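Local coordinates for transcriptional regulator Tm0710 (Thermotoga maritima, PDB 2A61), which probably binds DNA as a dimer through winged helix-turn-helix domains and so regulates transcription as a MarR-type regulator, at residues Lys19-Lys24 with Ile105-Asn110; Lys24-Phe29 with Glu98-Lys103; Asp37-Ile42 with Leu91-Lys96. All blocks are in the same frame, centred on the assembly; numbering follows the deposited sequence.

In the fold
From the N terminus, helix 5-23 runs through the presumed dimerisation region, and at its end interaction 1 joins residues 19-24 to residues 105-110 of helix 95-119, closing the widest loop. Residues 24-29 follow directly, sharing K24, and interaction 2 sets them on the same long helix at residues 98-103, nested inside the first loop. Interaction 3 is innermost: residues 37-42 of helix 33-45 pack on residues 91-96, the end of strand 88-93 and the start of helix 95-119. The three contacts nest without crossing. Taken from interaction 3 to interaction 1, they follow helix 95-119 from its start at the winged helix toward the dimerisation helices, and the salt bridge from R23 to D37 links interactions 1 and 3.

Interaction 1: residues Lys19-Lys24 with Ile105-Asn110; sequences KVEGRK and IERREN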
ATOM      1  N   LYS A  19       4.821   0.008   6.617  1.00 18.53           N
ATOM      2  CA  LYS A  19       4.776   0.822   5.373  1.00 19.75           C
ATOM      3  C   LYS A  19       5.207   2.269   5.671  1.00 20.40           C
ATOM      4  O   LYS A  19       6.085   2.815   4.993  1.00 19.56           O
ATOM      5  CB  LYS A  19       3.363   0.796   4.758  1.00 19.82           C
ATOM      6  CG  LYS A  19       3.173   1.639   3.455  1.00 19.65           C
ATOM      7  CD  LYS A  19       1.678   1.813   3.174  1.00 22.35           C
ATOM      8  CE  LYS A  19       1.407   2.606   1.854  1.00 24.58           C
ATOM      9  NZ  LYS A  19       1.809   1.730   0.730  1.00 28.83           N
ATOM     10  N   VAL A  20       4.598   2.868   6.698  1.00 20.07           N
ATOM     11  CA  VAL A  20       4.869   4.240   7.082  1.00 20.69           C
ATOM     12  C   VAL A  20       6.303   4.411   7.539  1.00 19.93           C
ATOM     13  O   VAL A  20       7.001   5.343   7.109  1.00 20.30           O
ATOM     14  CB  VAL A  20       3.854   4.723   8.146  1.00 20.17           C
ATOM     15  CG1 VAL A  20       4.218   6.125   8.690  1.00 23.93           C
ATOM     16  CG2 VAL A  20       2.454   4.701   7.555  1.00 20.78           C
ATOM     17  N   GLU A  21       6.771   3.486   8.357  1.00 20.48           N
ATOM     18  CA  GLU A  21       8.136   3.552   8.851  1.00 21.26           C
ATOM     19  C   GLU A  21       9.208   3.548   7.740  1.00 19.52           C
ATOM     20  O   GLU A  21      10.115   4.361   7.745  1.00 18.57           O
ATOM     21  CB  GLU A  21       8.385   2.424   9.842  1.00 22.14           C
ATOM     22  CG  GLU A  21       9.788   2.496  10.480  1.00 26.07           C
ATOM     23  CD  GLU A  21       9.985   3.677  11.476  1.00 29.62           C
ATOM     24  OE1 GLU A  21       9.016   4.177  12.092  1.00 28.61           O
ATOM     25  OE2 GLU A  21      11.148   4.101  11.637  1.00 34.69           O
ATOM     26  N   GLY A  22       9.065   2.616   6.806  1.00 19.04           N
ATOM     27  CA  GLY A  22       9.898   2.506   5.616  1.00 16.87           C
ATOM     28  C   GLY A  22       9.866   3.760   4.771  1.00 16.60           C
ATOM     29  O   GLY A  22      10.922   4.208   4.317  1.00 16.47           O
ATOM     30  N   ARG A  23       8.688   4.345   4.580  1.00 15.89           N
ATOM     31  CA  ARG A  23       8.548   5.533   3.669  1.00 15.11           C
ATOM     32  C   ARG A  23       9.100   6.864   4.211  1.00 16.25           C
ATOM     33  O   ARG A  23       9.150   7.864   3.490  1.00 15.42           O
ATOM     34  CB  ARG A  23       7.108   5.688   3.194  1.00 15.33           C
ATOM     35  CG  ARG A  23       6.758   4.695   2.021  1.00 16.82           C
ATOM     36  CD  ARG A  23       5.266   4.634   1.760  1.00 20.01           C
ATOM     37  NE  ARG A  23       4.841   3.737   0.692  1.00 20.20           N
ATOM     38  CZ  ARG A  23       4.223   4.126  -0.430  1.00 21.59           C
ATOM     39  NH1 ARG A  23       3.912   5.390  -0.650  1.00 21.14           N
ATOM     40  NH2 ARG A  23       3.857   3.233  -1.322  1.00 19.89           N
ATOM     41  N   LYS A  24       9.509   6.852   5.479  1.00 17.06           N
ATOM     42  CA  LYS A  24      10.130   8.007   6.164  1.00 18.93           C
ATOM     43  C   LYS A  24      11.450   8.398   5.492  1.00 20.45           C
ATOM     44  O   LYS A  24      11.846   9.568   5.524  1.00 19.46           O
ATOM     45  CB  LYS A  24      10.327   7.717   7.657  1.00 18.11           C
ATOM     46  CG  LYS A  24       9.025   7.727   8.445  1.00 20.89           C
ATOM     47  CD  LYS A  24       9.291   7.333   9.899  1.00 24.04           C
ATOM     48  CE  LYS A  24       8.039   7.455  10.753  1.00 24.73           C
ATOM     49  NZ  LYS A  24       8.344   6.918  12.099  1.00 23.59           N
ATOM     50  N   ILE A 105      13.792  -0.522   2.317  1.00 18.44           N
ATOM     51  CA  ILE A 105      13.850  -1.889   2.826  1.00 17.36           C
ATOM     52  C   ILE A 105      14.757  -1.980   4.062  1.00 17.06           C
ATOM     53  O   ILE A 105      14.382  -2.568   5.098  1.00 14.91           O
ATOM     54  CB  ILE A 105      14.299  -2.873   1.695  1.00 18.37           C
ATOM     55  CG1 ILE A 105      13.198  -2.940   0.615  1.00 14.91           C
ATOM     56  CG2 ILE A 105      14.600  -4.222   2.284  1.00 16.14           C
ATOM     57  CD1 ILE A 105      13.548  -3.734  -0.615  1.00 20.02           C
ATOM     58  N   GLU A 106      15.921  -1.341   3.955  1.00 17.64           N
ATOM     59  CA  GLU A 106      16.849  -1.221   5.063  1.00 20.86           C
ATOM     60  C   GLU A 106      16.167  -0.618   6.302  1.00 18.44           C
ATOM     61  O   GLU A 106      16.334  -1.152   7.365  1.00 19.18           O
ATOM     62  CB  GLU A 106      18.076  -0.386   4.676  1.00 20.19           C
ATOM     63  CG  GLU A 106      19.006  -0.069   5.813  1.00 25.79           C
ATOM     64  CD  GLU A 106      20.196   0.787   5.385  1.00 27.70           C
ATOM     65  OE1 GLU A 106      20.136   2.037   5.545  1.00 32.18           O
ATOM     66  OE2 GLU A 106      21.172   0.188   4.870  1.00 35.91           O
ATOM     67  N   ARG A 107      15.416   0.469   6.146  1.00 17.98           N
ATOM     68  CA  ARG A 107      14.718   1.114   7.280  1.00 19.11           C
ATOM     69  C   ARG A 107      13.679   0.160   7.891  1.00 18.20           C
ATOM     70  O   ARG A 107      13.541   0.063   9.124  1.00 18.59           O
ATOM     71  CB  ARG A 107      14.050   2.423   6.837  1.00 19.06           C
ATOM     72  CG  ARG A 107      13.108   3.073   7.885  1.00 24.87           C
ATOM     73  CD  ARG A 107      13.884   3.598   9.024  1.00 29.95           C
ATOM     74  NE  ARG A 107      14.395   4.889   8.608  1.00 39.74           N
ATOM     75  CZ  ARG A 107      13.886   6.056   8.976  1.00 40.32           C
ATOM     76  NH1 ARG A 107      12.855   6.107   9.807  1.00 41.91           N
ATOM     77  NH2 ARG A 107      14.445   7.169   8.518  1.00 42.32           N
ATOM     78  N   ARG A 108      12.947  -0.536   7.021  1.00 17.78           N
ATOM     79  CA  ARG A 108      12.014  -1.582   7.472  1.00 18.64           C
ATOM     80  C   ARG A 108      12.697  -2.723   8.243  1.00 18.98           C
ATOM     81  O   ARG A 108      12.181  -3.183   9.278  1.00 18.72           O
ATOM     82  CB  ARG A 108      11.254  -2.149   6.267  1.00 19.06           C
ATOM     83  CG  ARG A 108      10.246  -1.163   5.642  1.00 19.10           C
ATOM     84  CD  ARG A 108       9.782  -1.634   4.272  1.00 19.28           C
ATOM     85  NE  ARG A 108       8.975  -2.853   4.360  1.00 24.06           N
ATOM     86  CZ  ARG A 108       7.640  -2.907   4.274  1.00 23.36           C
ATOM     87  NH1 ARG A 108       6.915  -1.805   4.073  1.00 23.47           N
ATOM     88  NH2 ARG A 108       7.017  -4.082   4.376  1.00 27.32           N
ATOM     89  N   GLU A 109      13.828  -3.213   7.713  1.00 19.84           N
ATOM     90  CA  GLU A 109      14.629  -4.247   8.403  1.00 19.92           C
ATOM     91  C   GLU A 109      15.068  -3.767   9.804  1.00 19.75           C
ATOM     92  O   GLU A 109      14.987  -4.532  10.792  1.00 19.59           O
ATOM     93  CB  GLU A 109      15.863  -4.644   7.540  1.00 21.04           C
ATOM     94  CG  GLU A 109      15.485  -5.473   6.263  1.00 19.20           C
ATOM     95  CD  GLU A 109      16.680  -5.754   5.334  1.00 21.55           C
ATOM     96  OE1 GLU A 109      17.751  -5.155   5.514  1.00 25.51           O
ATOM     97  OE2 GLU A 109      16.534  -6.554   4.404  1.00 25.15           O
ATOM     98  N   ASN A 110      15.527  -2.521   9.886  1.00 18.89           N
ATOM     99  CA  ASN A 110      15.968  -1.949  11.171  1.00 19.98           C
ATOM    100  C   ASN A 110      14.805  -1.802  12.152  1.00 19.40           C
ATOM    101  O   ASN A 110      14.929  -2.118  13.333  1.00 19.76           O
ATOM    102  CB  ASN A 110      16.711  -0.601  10.981  1.00 20.10           C
ATOM    103  CG  ASN A 110      17.991  -0.736  10.134  1.00 23.13           C
ATOM    104  OD1 ASN A 110      18.527  -1.835   9.937  1.00 26.91           O
ATOM    105  ND2 ASN A 110      18.460   0.386   9.611  1.00 24.33           N
TER
HETATM  106  O   HOH W   1       7.580   1.016   3.345  1.00 18.28           O
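In the helical dimerisation region of this MarR-type regulator, helix 5-23 meets helix 95-119 where G22 lies against R107 and R108. The axes of the segments 19-23 and 105-110 approach to 8.0 Å, with 126° between their directions. G22 CA sits 3.7 Å from R108 CG, backbone against side chain, a close approach that glycine allows. R107 leaves its helix with CG anti to the backbone N; this CG rests on E21 O, and bends at chi2 and chi3 then place CD and NE. R107 NH1 donates to E21 OE2 at 3.2 Å; the oxygen lies near the guanidinium plane, whereas the nitrogen stands 50° out of the carboxylate plane. K24 NZ takes the other oxygen, E21 OE1, at 2.8 Å, so one carboxylate serves two cations. An alanine in place of R107 would probably leave E21 OE2 without its cationic mate across the contact and uncover K24 CB. R108 NH1 reaches K19 O through a bridging water, while R108 NE pairs with E8 of the second subunit. Helices that pack within the chain and also meet the partner subunit are characteristic of the MarR dimerisation domain.

Interaction 2: residues Lys24-Phe29 with Glu98-Lys103; sequences KVLRDF and EEVIEK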
ATOM      1  N   LYS A  24       9.509   6.852   5.479  1.00 17.06           N
ATOM      2  CA  LYS A  24      10.130   8.007   6.164  1.00 18.93           C
ATOM      3  C   LYS A  24      11.450   8.398   5.492  1.00 20.45           C
ATOM      4  O   LYS A  24      11.846   9.568   5.524  1.00 19.46           O
ATOM      5  CB  LYS A  24      10.327   7.717   7.657  1.00 18.11           C
ATOM      6  CG  LYS A  24       9.025   7.727   8.445  1.00 20.89           C
ATOM      7  CD  LYS A  24       9.291   7.333   9.899  1.00 24.04           C
ATOM      8  CE  LYS A  24       8.039   7.455  10.753  1.00 24.73           C
ATOM      9  NZ  LYS A  24       8.344   6.918  12.099  1.00 23.59           N
ATOM     10  N   VAL A  25      12.117   7.434   4.851  1.00 20.69           N
ATOM     11  CA  VAL A  25      13.325   7.737   4.077  1.00 20.53           C
ATOM     12  C   VAL A  25      13.081   8.577   2.796  1.00 20.49           C
ATOM     13  O   VAL A  25      13.989   9.253   2.324  1.00 19.77           O
ATOM     14  CB  VAL A  25      14.220   6.462   3.763  1.00 22.25           C
ATOM     15  CG1 VAL A  25      14.398   5.575   5.014  1.00 22.26           C
ATOM     16  CG2 VAL A  25      13.656   5.689   2.698  1.00 21.41           C
ATOM     17  N   LEU A  26      11.862   8.553   2.253  1.00 19.81           N
ATOM     18  CA  LEU A  26      11.550   9.349   1.083  1.00 20.34           C
ATOM     19  C   LEU A  26      11.738  10.865   1.281  1.00 20.69           C
ATOM     20  O   LEU A  26      11.919  11.608   0.323  1.00 20.29           O
ATOM     21  CB  LEU A  26      10.123   9.091   0.648  1.00 21.12           C
ATOM     22  CG  LEU A  26       9.669   7.680   0.218  1.00 22.20           C
ATOM     23  CD1 LEU A  26       8.176   7.762  -0.164  1.00 22.48           C
ATOM     24  CD2 LEU A  26      10.521   7.149  -0.952  1.00 23.04           C
ATOM     25  N   ARG A  27      11.656  11.307   2.527  1.00 20.37           N
ATOM     26  CA  ARG A  27      11.881  12.691   2.887  1.00 22.06           C
ATOM     27  C   ARG A  27      13.306  13.097   2.564  1.00 22.70           C
ATOM     28  O   ARG A  27      13.561  14.215   2.145  1.00 22.56           O
ATOM     29  CB  ARG A  27      11.635  12.840   4.394  1.00 22.02           C
ATOM     30  CG  ARG A  27      11.515  14.295   4.773  1.00 28.00           C
ATOM     31  CD  ARG A  27      12.121  14.554   6.085  1.00 34.74           C
ATOM     32  NE  ARG A  27      11.134  14.723   7.124  1.00 40.30           N
ATOM     33  CZ  ARG A  27      10.987  15.826   7.852  1.00 38.80           C
ATOM     34  NH1 ARG A  27      11.730  16.888   7.631  1.00 41.07           N
ATOM     35  NH2 ARG A  27      10.070  15.857   8.794  1.00 42.35           N
ATOM     36  N   ASP A  28      14.242  12.177   2.771  1.00 23.52           N
ATOM     37  CA  ASP A  28      15.645  12.423   2.497  1.00 25.10           C
ATOM     38  C   ASP A  28      15.889  12.673   1.006  1.00 24.84           C
ATOM     39  O   ASP A  28      16.854  13.309   0.650  1.00 25.74           O
ATOM     40  CB  ASP A  28      16.475  11.212   2.928  1.00 25.48           C
ATOM     41  CG  ASP A  28      16.401  10.944   4.423  1.00 29.67           C
ATOM     42  OD1 ASP A  28      16.092  11.877   5.179  1.00 30.23           O
ATOM     43  OD2 ASP A  28      16.669   9.791   4.837  1.00 33.83           O
ATOM     44  N   PHE A  29      15.028  12.144   0.138  1.00 24.00           N
ATOM     45  CA  PHE A  29      15.207  12.238  -1.316  1.00 23.27           C
ATOM     46  C   PHE A  29      14.328  13.271  -1.973  1.00 22.72           C
ATOM     47  O   PHE A  29      14.508  13.579  -3.129  1.00 24.20           O
ATOM     48  CB  PHE A  29      14.942  10.862  -1.939  1.00 23.72           C
ATOM     49  CG  PHE A  29      15.937   9.835  -1.521  1.00 24.67           C
ATOM     50  CD1 PHE A  29      15.664   8.980  -0.473  1.00 25.39           C
ATOM     51  CD2 PHE A  29      17.193   9.766  -2.158  1.00 29.78           C
ATOM     52  CE1 PHE A  29      16.613   8.043  -0.035  1.00 29.75           C
ATOM     53  CE2 PHE A  29      18.172   8.813  -1.756  1.00 32.39           C
ATOM     54  CZ  PHE A  29      17.885   7.954  -0.690  1.00 30.66           C
ATOM     55  N   GLU A  98      17.297   2.423  -7.638  1.00 17.76           N
ATOM     56  CA  GLU A  98      17.344   1.201  -6.834  1.00 18.60           C
ATOM     57  C   GLU A  98      17.740   1.488  -5.401  1.00 17.78           C
ATOM     58  O   GLU A  98      17.165   0.901  -4.490  1.00 17.19           O
ATOM     59  CB  GLU A  98      18.312   0.175  -7.423  1.00 18.31           C
ATOM     60  CG  GLU A  98      17.794  -0.465  -8.697  1.00 20.86           C
ATOM     61  CD  GLU A  98      18.729  -1.564  -9.216  1.00 25.66           C
ATOM     62  OE1 GLU A  98      19.940  -1.321  -9.302  1.00 32.58           O
ATOM     63  OE2 GLU A  98      18.222  -2.646  -9.537  1.00 32.26           O
ATOM     64  N   GLU A  99      18.704   2.386  -5.216  1.00 18.19           N
ATOM     65  CA  GLU A  99      19.210   2.715  -3.878  1.00 21.03           C
ATOM     66  C   GLU A  99      18.086   3.247  -2.994  1.00 19.26           C
ATOM     67  O   GLU A  99      18.118   3.073  -1.804  1.00 21.71           O
ATOM     68  CB  GLU A  99      20.358   3.743  -3.944  1.00 21.70           C
ATOM     69  CG  GLU A  99      21.665   3.140  -4.441  1.00 23.20           C
ATOM     70  CD  GLU A  99      22.678   4.160  -4.969  1.00 26.09           C
ATOM     71  OE1 GLU A  99      22.393   5.388  -5.005  1.00 28.52           O
ATOM     72  OE2 GLU A  99      23.789   3.707  -5.345  1.00 32.65           O
ATOM     73  N   VAL A 100      17.138   3.947  -3.588  1.00 18.89           N
ATOM     74  CA  VAL A 100      16.001   4.501  -2.857  1.00 18.46           C
ATOM     75  C   VAL A 100      15.193   3.293  -2.286  1.00 17.31           C
ATOM     76  O   VAL A 100      14.984   3.223  -1.087  1.00 16.42           O
ATOM     77  CB  VAL A 100      15.087   5.340  -3.765  1.00 17.24           C
ATOM     78  CG1 VAL A 100      13.824   5.792  -2.970  1.00 18.42           C
ATOM     79  CG2 VAL A 100      15.824   6.553  -4.377  1.00 18.67           C
ATOM     80  N   ILE A 101      14.784   2.340  -3.147  1.00 17.03           N
ATOM     81  CA  ILE A 101      14.057   1.156  -2.679  1.00 18.38           C
ATOM     82  C   ILE A 101      14.856   0.401  -1.614  1.00 18.88           C
ATOM     83  O   ILE A 101      14.305   0.005  -0.582  1.00 17.62           O
ATOM     84  CB  ILE A 101      13.622   0.221  -3.876  1.00 19.51           C
ATOM     85  CG1 ILE A 101      12.375   0.794  -4.562  1.00 21.41           C
ATOM     86  CG2 ILE A 101      13.177  -1.140  -3.380  1.00 19.97           C
ATOM     87  CD1 ILE A 101      12.665   1.881  -5.498  1.00 20.19           C
ATOM     88  N   GLU A 102      16.167   0.231  -1.858  1.00 19.21           N
ATOM     89  CA  GLU A 102      17.049  -0.454  -0.897  1.00 20.89           C
ATOM     90  C   GLU A 102      17.100   0.236   0.474  1.00 20.33           C
ATOM     91  O   GLU A 102      17.188  -0.429   1.500  1.00 20.44           O
ATOM     92  CB  GLU A 102      18.467  -0.536  -1.470  1.00 21.19           C
ATOM     93  CG  GLU A 102      18.558  -1.478  -2.677  1.00 24.19           C
ATOM     94  CD  GLU A 102      19.914  -1.514  -3.369  1.00 25.17           C
ATOM     95  OE1 GLU A 102      20.836  -0.678  -3.074  1.00 30.05           O
ATOM     96  OE2 GLU A 102      20.043  -2.391  -4.237  1.00 30.03           O
ATOM     97  N   LYS A 103      17.108   1.571   0.476  1.00 20.53           N
ATOM     98  CA  LYS A 103      17.043   2.361   1.736  1.00 20.38           C
ATOM     99  C   LYS A 103      15.699   2.262   2.455  1.00 18.44           C
ATOM    100  O   LYS A 103      15.649   2.240   3.686  1.00 18.03           O
ATOM    101  CB  LYS A 103      17.441   3.814   1.478  1.00 21.43           C
ATOM    102  CG  LYS A 103      18.984   3.984   1.434  1.00 25.70           C
ATOM    103  CD  LYS A 103      19.474   5.402   1.060  1.00 25.14           C
ATOM    104  CE  LYS A 103      20.997   5.390   0.799  1.00 28.41           C
ATOM    105  NZ  LYS A 103      21.457   6.597   0.014  1.00 32.90           N
TER
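Ring contacts centre on F29, whose aromatic group meets V100 and K103 in two different ways. V100 CG2 sits over the middle of one ring face, a CH-pi contact 4.2 Å from the F29 centroid and only 12° off the ring normal. K103 comes instead at the ring edge, near its plane: K103 CD lies 3.5 Å from F29 CZ, and the extended lysine chain crosses the phenylalanine at about a right angle. F29 CG is anti to its own carbonyl carbon (chi1 -65°), the torsion that starts the ring off toward the long helix. In the MarR fold this long helix, here 95-119, connects the winged-helix domain with the dimerisation helices, and the short helix 26-29 lies against it just before helix 33-45 begins. Y76 touches both F29 and V100, extending the apolar cluster toward the winged helix. Purely aliphatic packing adds a second use of V100: its CG1 meets L26 CD2 at 4.1 Å, the two side chains crossing nearly perpendicularly, and L26 also packs on F36. Contact with the backbone is left to V25, whose CG1 rests 3.8 Å from K103 O, while its side chain also touches V104 and R107.

Interaction 3: residues Asp37-Ile42 with Leu91-Lys96; sequences DILQKI and LVITRK
Directly after I93, which packs on L39 and I42, T94 OG1 is gripped by two hydrogen bonds, with G75 O and with G97 N, and by a weaker one with Y76 O. The bond to G97 N makes T94 the N-cap of helix 95-119, and the carbonyls tie that helix start to the approach to strand 77-82. Before this turn the contact is apolar. I42 points at the strand and meets it with two branches. Its CG2, anti to the backbone N, lies 3.7 Å from I93 N. The other branch brings I42 CD1 to 4.0 Å from L91 CB. Helix 33-45 belongs to the winged-helix domain of the MarR family, and strand 88-93 is the returning strand of its two-stranded wing; the axes of 37-42 and 91-93 pass 8.3 Å apart at 80°. I93 extends CG1 anti to its backbone N, and its CD1 ends 3.6 Å from L39 O and 4.3 Å from L39 CD2. L77 of the neighbouring strand touches both L39 and I42, whereas the side chain of L91 also touches L53 and V68 on helices 50-57 and 61-73, the helix-turn-helix, of which 61-73 is probably the DNA recognition helix.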
ATOM      1  N   ASP A  37       5.700   4.973  -5.664  1.00 15.60           N
ATOM      2  CA  ASP A  37       4.875   3.885  -6.205  1.00 17.28           C
ATOM      3  C   ASP A  37       5.281   3.509  -7.657  1.00 17.12           C
ATOM      4  O   ASP A  37       5.284   2.322  -8.011  1.00 16.26           O
ATOM      5  CB  ASP A  37       3.403   4.263  -6.177  1.00 16.51           C
ATOM      6  CG  ASP A  37       2.788   4.227  -4.776  1.00 23.01           C
ATOM      7  OD1 ASP A  37       3.233   3.455  -3.878  1.00 22.82           O
ATOM      8  OD2 ASP A  37       1.839   5.027  -4.587  1.00 26.01           O
ATOM      9  N   ILE A  38       5.592   4.515  -8.483  1.00 15.89           N
ATOM     10  CA  ILE A  38       6.177   4.262  -9.815  1.00 15.64           C
ATOM     11  C   ILE A  38       7.530   3.560  -9.700  1.00 15.96           C
ATOM     12  O   ILE A  38       7.783   2.567 -10.397  1.00 14.36           O
ATOM     13  CB  ILE A  38       6.378   5.560 -10.619  1.00 15.86           C
ATOM     14  CG1 ILE A  38       5.009   6.186 -10.957  1.00 14.91           C
ATOM     15  CG2 ILE A  38       7.274   5.321 -11.816  1.00 16.45           C
ATOM     16  CD1 ILE A  38       5.135   7.588 -11.467  1.00 11.62           C
ATOM     17  N   LEU A  39       8.395   4.066  -8.831  1.00 14.91           N
ATOM     18  CA  LEU A  39       9.754   3.501  -8.718  1.00 16.90           C
ATOM     19  C   LEU A  39       9.738   2.090  -8.195  1.00 18.10           C
ATOM     20  O   LEU A  39      10.475   1.237  -8.710  1.00 17.64           O
ATOM     21  CB  LEU A  39      10.651   4.316  -7.798  1.00 17.64           C
ATOM     22  CG  LEU A  39      11.200   5.660  -8.214  1.00 21.05           C
ATOM     23  CD1 LEU A  39      11.960   6.284  -7.015  1.00 21.39           C
ATOM     24  CD2 LEU A  39      12.131   5.481  -9.406  1.00 23.35           C
ATOM     25  N   GLN A  40       8.921   1.830  -7.158  1.00 18.51           N
ATOM     26  CA  GLN A  40       8.862   0.484  -6.587  1.00 19.18           C
ATOM     27  C   GLN A  40       8.208  -0.556  -7.490  1.00 17.29           C
ATOM     28  O   GLN A  40       8.636  -1.693  -7.490  1.00 17.71           O
ATOM     29  CB  GLN A  40       8.291   0.456  -5.150  1.00 17.76           C
ATOM     30  CG  GLN A  40       6.839   0.642  -5.025  1.00 21.41           C
ATOM     31  CD  GLN A  40       6.319   0.253  -3.622  1.00 22.30           C
ATOM     32  OE1 GLN A  40       5.244   0.681  -3.215  1.00 28.47           O
ATOM     33  NE2 GLN A  40       7.084  -0.563  -2.901  1.00 17.96           N
ATOM     34  N   LYS A  41       7.218  -0.142  -8.277  1.00 16.88           N
ATOM     35  CA  LYS A  41       6.630  -0.995  -9.307  1.00 18.24           C
ATOM     36  C   LYS A  41       7.639  -1.440 -10.360  1.00 17.80           C
ATOM     37  O   LYS A  41       7.695  -2.634 -10.697  1.00 16.69           O
ATOM     38  CB  LYS A  41       5.460  -0.289  -9.968  1.00 17.95           C
ATOM     39  CG  LYS A  41       4.758  -1.089 -11.039  1.00 25.01           C
ATOM     40  CD  LYS A  41       4.298  -2.506 -10.572  1.00 28.55           C
ATOM     41  CE  LYS A  41       3.308  -2.496  -9.389  1.00 30.20           C
ATOM     42  NZ  LYS A  41       2.900  -3.881  -8.859  1.00 32.62           N
ATOM     43  N   ILE A  42       8.451  -0.498 -10.843  1.00 17.11           N
ATOM     44  CA  ILE A  42       9.451  -0.806 -11.845  1.00 17.49           C
ATOM     45  C   ILE A  42      10.564  -1.615 -11.180  1.00 16.79           C
ATOM     46  O   ILE A  42      11.141  -2.507 -11.802  1.00 17.47           O
ATOM     47  CB  ILE A  42      10.014   0.492 -12.536  1.00 17.68           C
ATOM     48  CG1 ILE A  42       8.899   1.214 -13.294  1.00 16.91           C
ATOM     49  CG2 ILE A  42      11.198   0.159 -13.466  1.00 16.55           C
ATOM     50  CD1 ILE A  42       9.252   2.727 -13.721  1.00 17.64           C
ATOM     51  N   LEU A  91       9.749   3.058 -19.325  1.00 17.92           N
ATOM     52  CA  LEU A  91      10.528   3.633 -18.229  1.00 18.79           C
ATOM     53  C   LEU A  91      11.230   2.539 -17.463  1.00 17.58           C
ATOM     54  O   LEU A  91      10.610   1.517 -17.110  1.00 17.69           O
ATOM     55  CB  LEU A  91       9.630   4.496 -17.304  1.00 18.51           C
ATOM     56  CG  LEU A  91       9.118   5.606 -18.263  1.00 21.56           C
ATOM     57  CD1 LEU A  91       7.647   5.937 -18.162  1.00 24.17           C
ATOM     58  CD2 LEU A  91      10.053   6.806 -18.315  1.00 19.49           C
ATOM     59  N   VAL A  92      12.517   2.734 -17.231  1.00 17.03           N
ATOM     60  CA  VAL A  92      13.328   1.758 -16.508  1.00 17.73           C
ATOM     61  C   VAL A  92      14.032   2.441 -15.334  1.00 17.82           C
ATOM     62  O   VAL A  92      14.247   3.628 -15.348  1.00 16.28           O
ATOM     63  CB  VAL A  92      14.354   1.026 -17.409  1.00 18.19           C
ATOM     64  CG1 VAL A  92      13.624   0.106 -18.451  1.00 17.66           C
ATOM     65  CG2 VAL A  92      15.190   1.975 -18.184  1.00 18.57           C
ATOM     66  N   ILE A  93      14.413   1.665 -14.327  1.00 17.73           N
ATOM     67  CA  ILE A  93      14.990   2.245 -13.117  1.00 18.61           C
ATOM     68  C   ILE A  93      16.508   2.322 -13.276  1.00 19.50           C
ATOM     69  O   ILE A  93      17.117   1.502 -13.974  1.00 20.44           O
ATOM     70  CB  ILE A  93      14.579   1.406 -11.862  1.00 18.32           C
ATOM     71  CG1 ILE A  93      14.790   2.156 -10.538  1.00 17.42           C
ATOM     72  CG2 ILE A  93      15.269   0.011 -11.864  1.00 20.89           C
ATOM     73  CD1 ILE A  93      13.998   1.575  -9.321  1.00 15.29           C
ATOM     74  N   THR A  94      17.114   3.297 -12.622  1.00 18.95           N
ATOM     75  CA  THR A  94      18.565   3.433 -12.588  1.00 19.26           C
ATOM     76  C   THR A  94      19.103   2.864 -11.266  1.00 20.34           C
ATOM     77  O   THR A  94      18.331   2.524 -10.381  1.00 18.99           O
ATOM     78  CB  THR A  94      18.996   4.931 -12.657  1.00 19.34           C
ATOM     79  OG1 THR A  94      18.437   5.630 -11.555  1.00 17.81           O
ATOM     80  CG2 THR A  94      18.506   5.608 -13.925  1.00 15.71           C
ATOM     81  N   ARG A  95      20.431   2.801 -11.138  1.00 20.82           N
ATOM     82  CA  ARG A  95      21.062   2.437  -9.896  1.00 22.67           C
ATOM     83  C   ARG A  95      20.627   3.325  -8.755  1.00 22.05           C
ATOM     84  O   ARG A  95      20.372   2.849  -7.633  1.00 21.22           O
ATOM     85  CB  ARG A  95      22.569   2.617 -10.013  1.00 24.83           C
ATOM     86  CG  ARG A  95      23.397   1.474  -9.503  1.00 29.68           C
ATOM     87  CD  ARG A  95      23.284   1.158  -8.018  1.00 34.47           C
ATOM     88  NE  ARG A  95      22.440  -0.024  -7.823  1.00 37.71           N
ATOM     89  CZ  ARG A  95      22.221  -0.651  -6.663  1.00 39.30           C
ATOM     90  NH1 ARG A  95      22.805  -0.250  -5.512  1.00 36.39           N
ATOM     91  NH2 ARG A  95      21.393  -1.695  -6.665  1.00 37.62           N
ATOM     92  N   LYS A  96      20.604   4.630  -9.025  1.00 21.32           N
ATOM     93  CA  LYS A  96      20.192   5.600  -8.043  1.00 21.56           C
ATOM     94  C   LYS A  96      18.752   5.367  -7.594  1.00 20.53           C
ATOM     95  O   LYS A  96      18.440   5.513  -6.413  1.00 20.11           O
ATOM     96  CB  LYS A  96      20.335   6.992  -8.607  1.00 22.14           C
ATOM     97  CG  LYS A  96      20.113   8.082  -7.572  1.00 24.28           C
ATOM     98  CD  LYS A  96      20.333   9.441  -8.196  1.00 28.75           C
ATOM     99  CE  LYS A  96      20.102  10.580  -7.191  1.00 28.55           C
ATOM    100  NZ  LYS A  96      20.115  11.828  -7.970  1.00 28.52           N
TER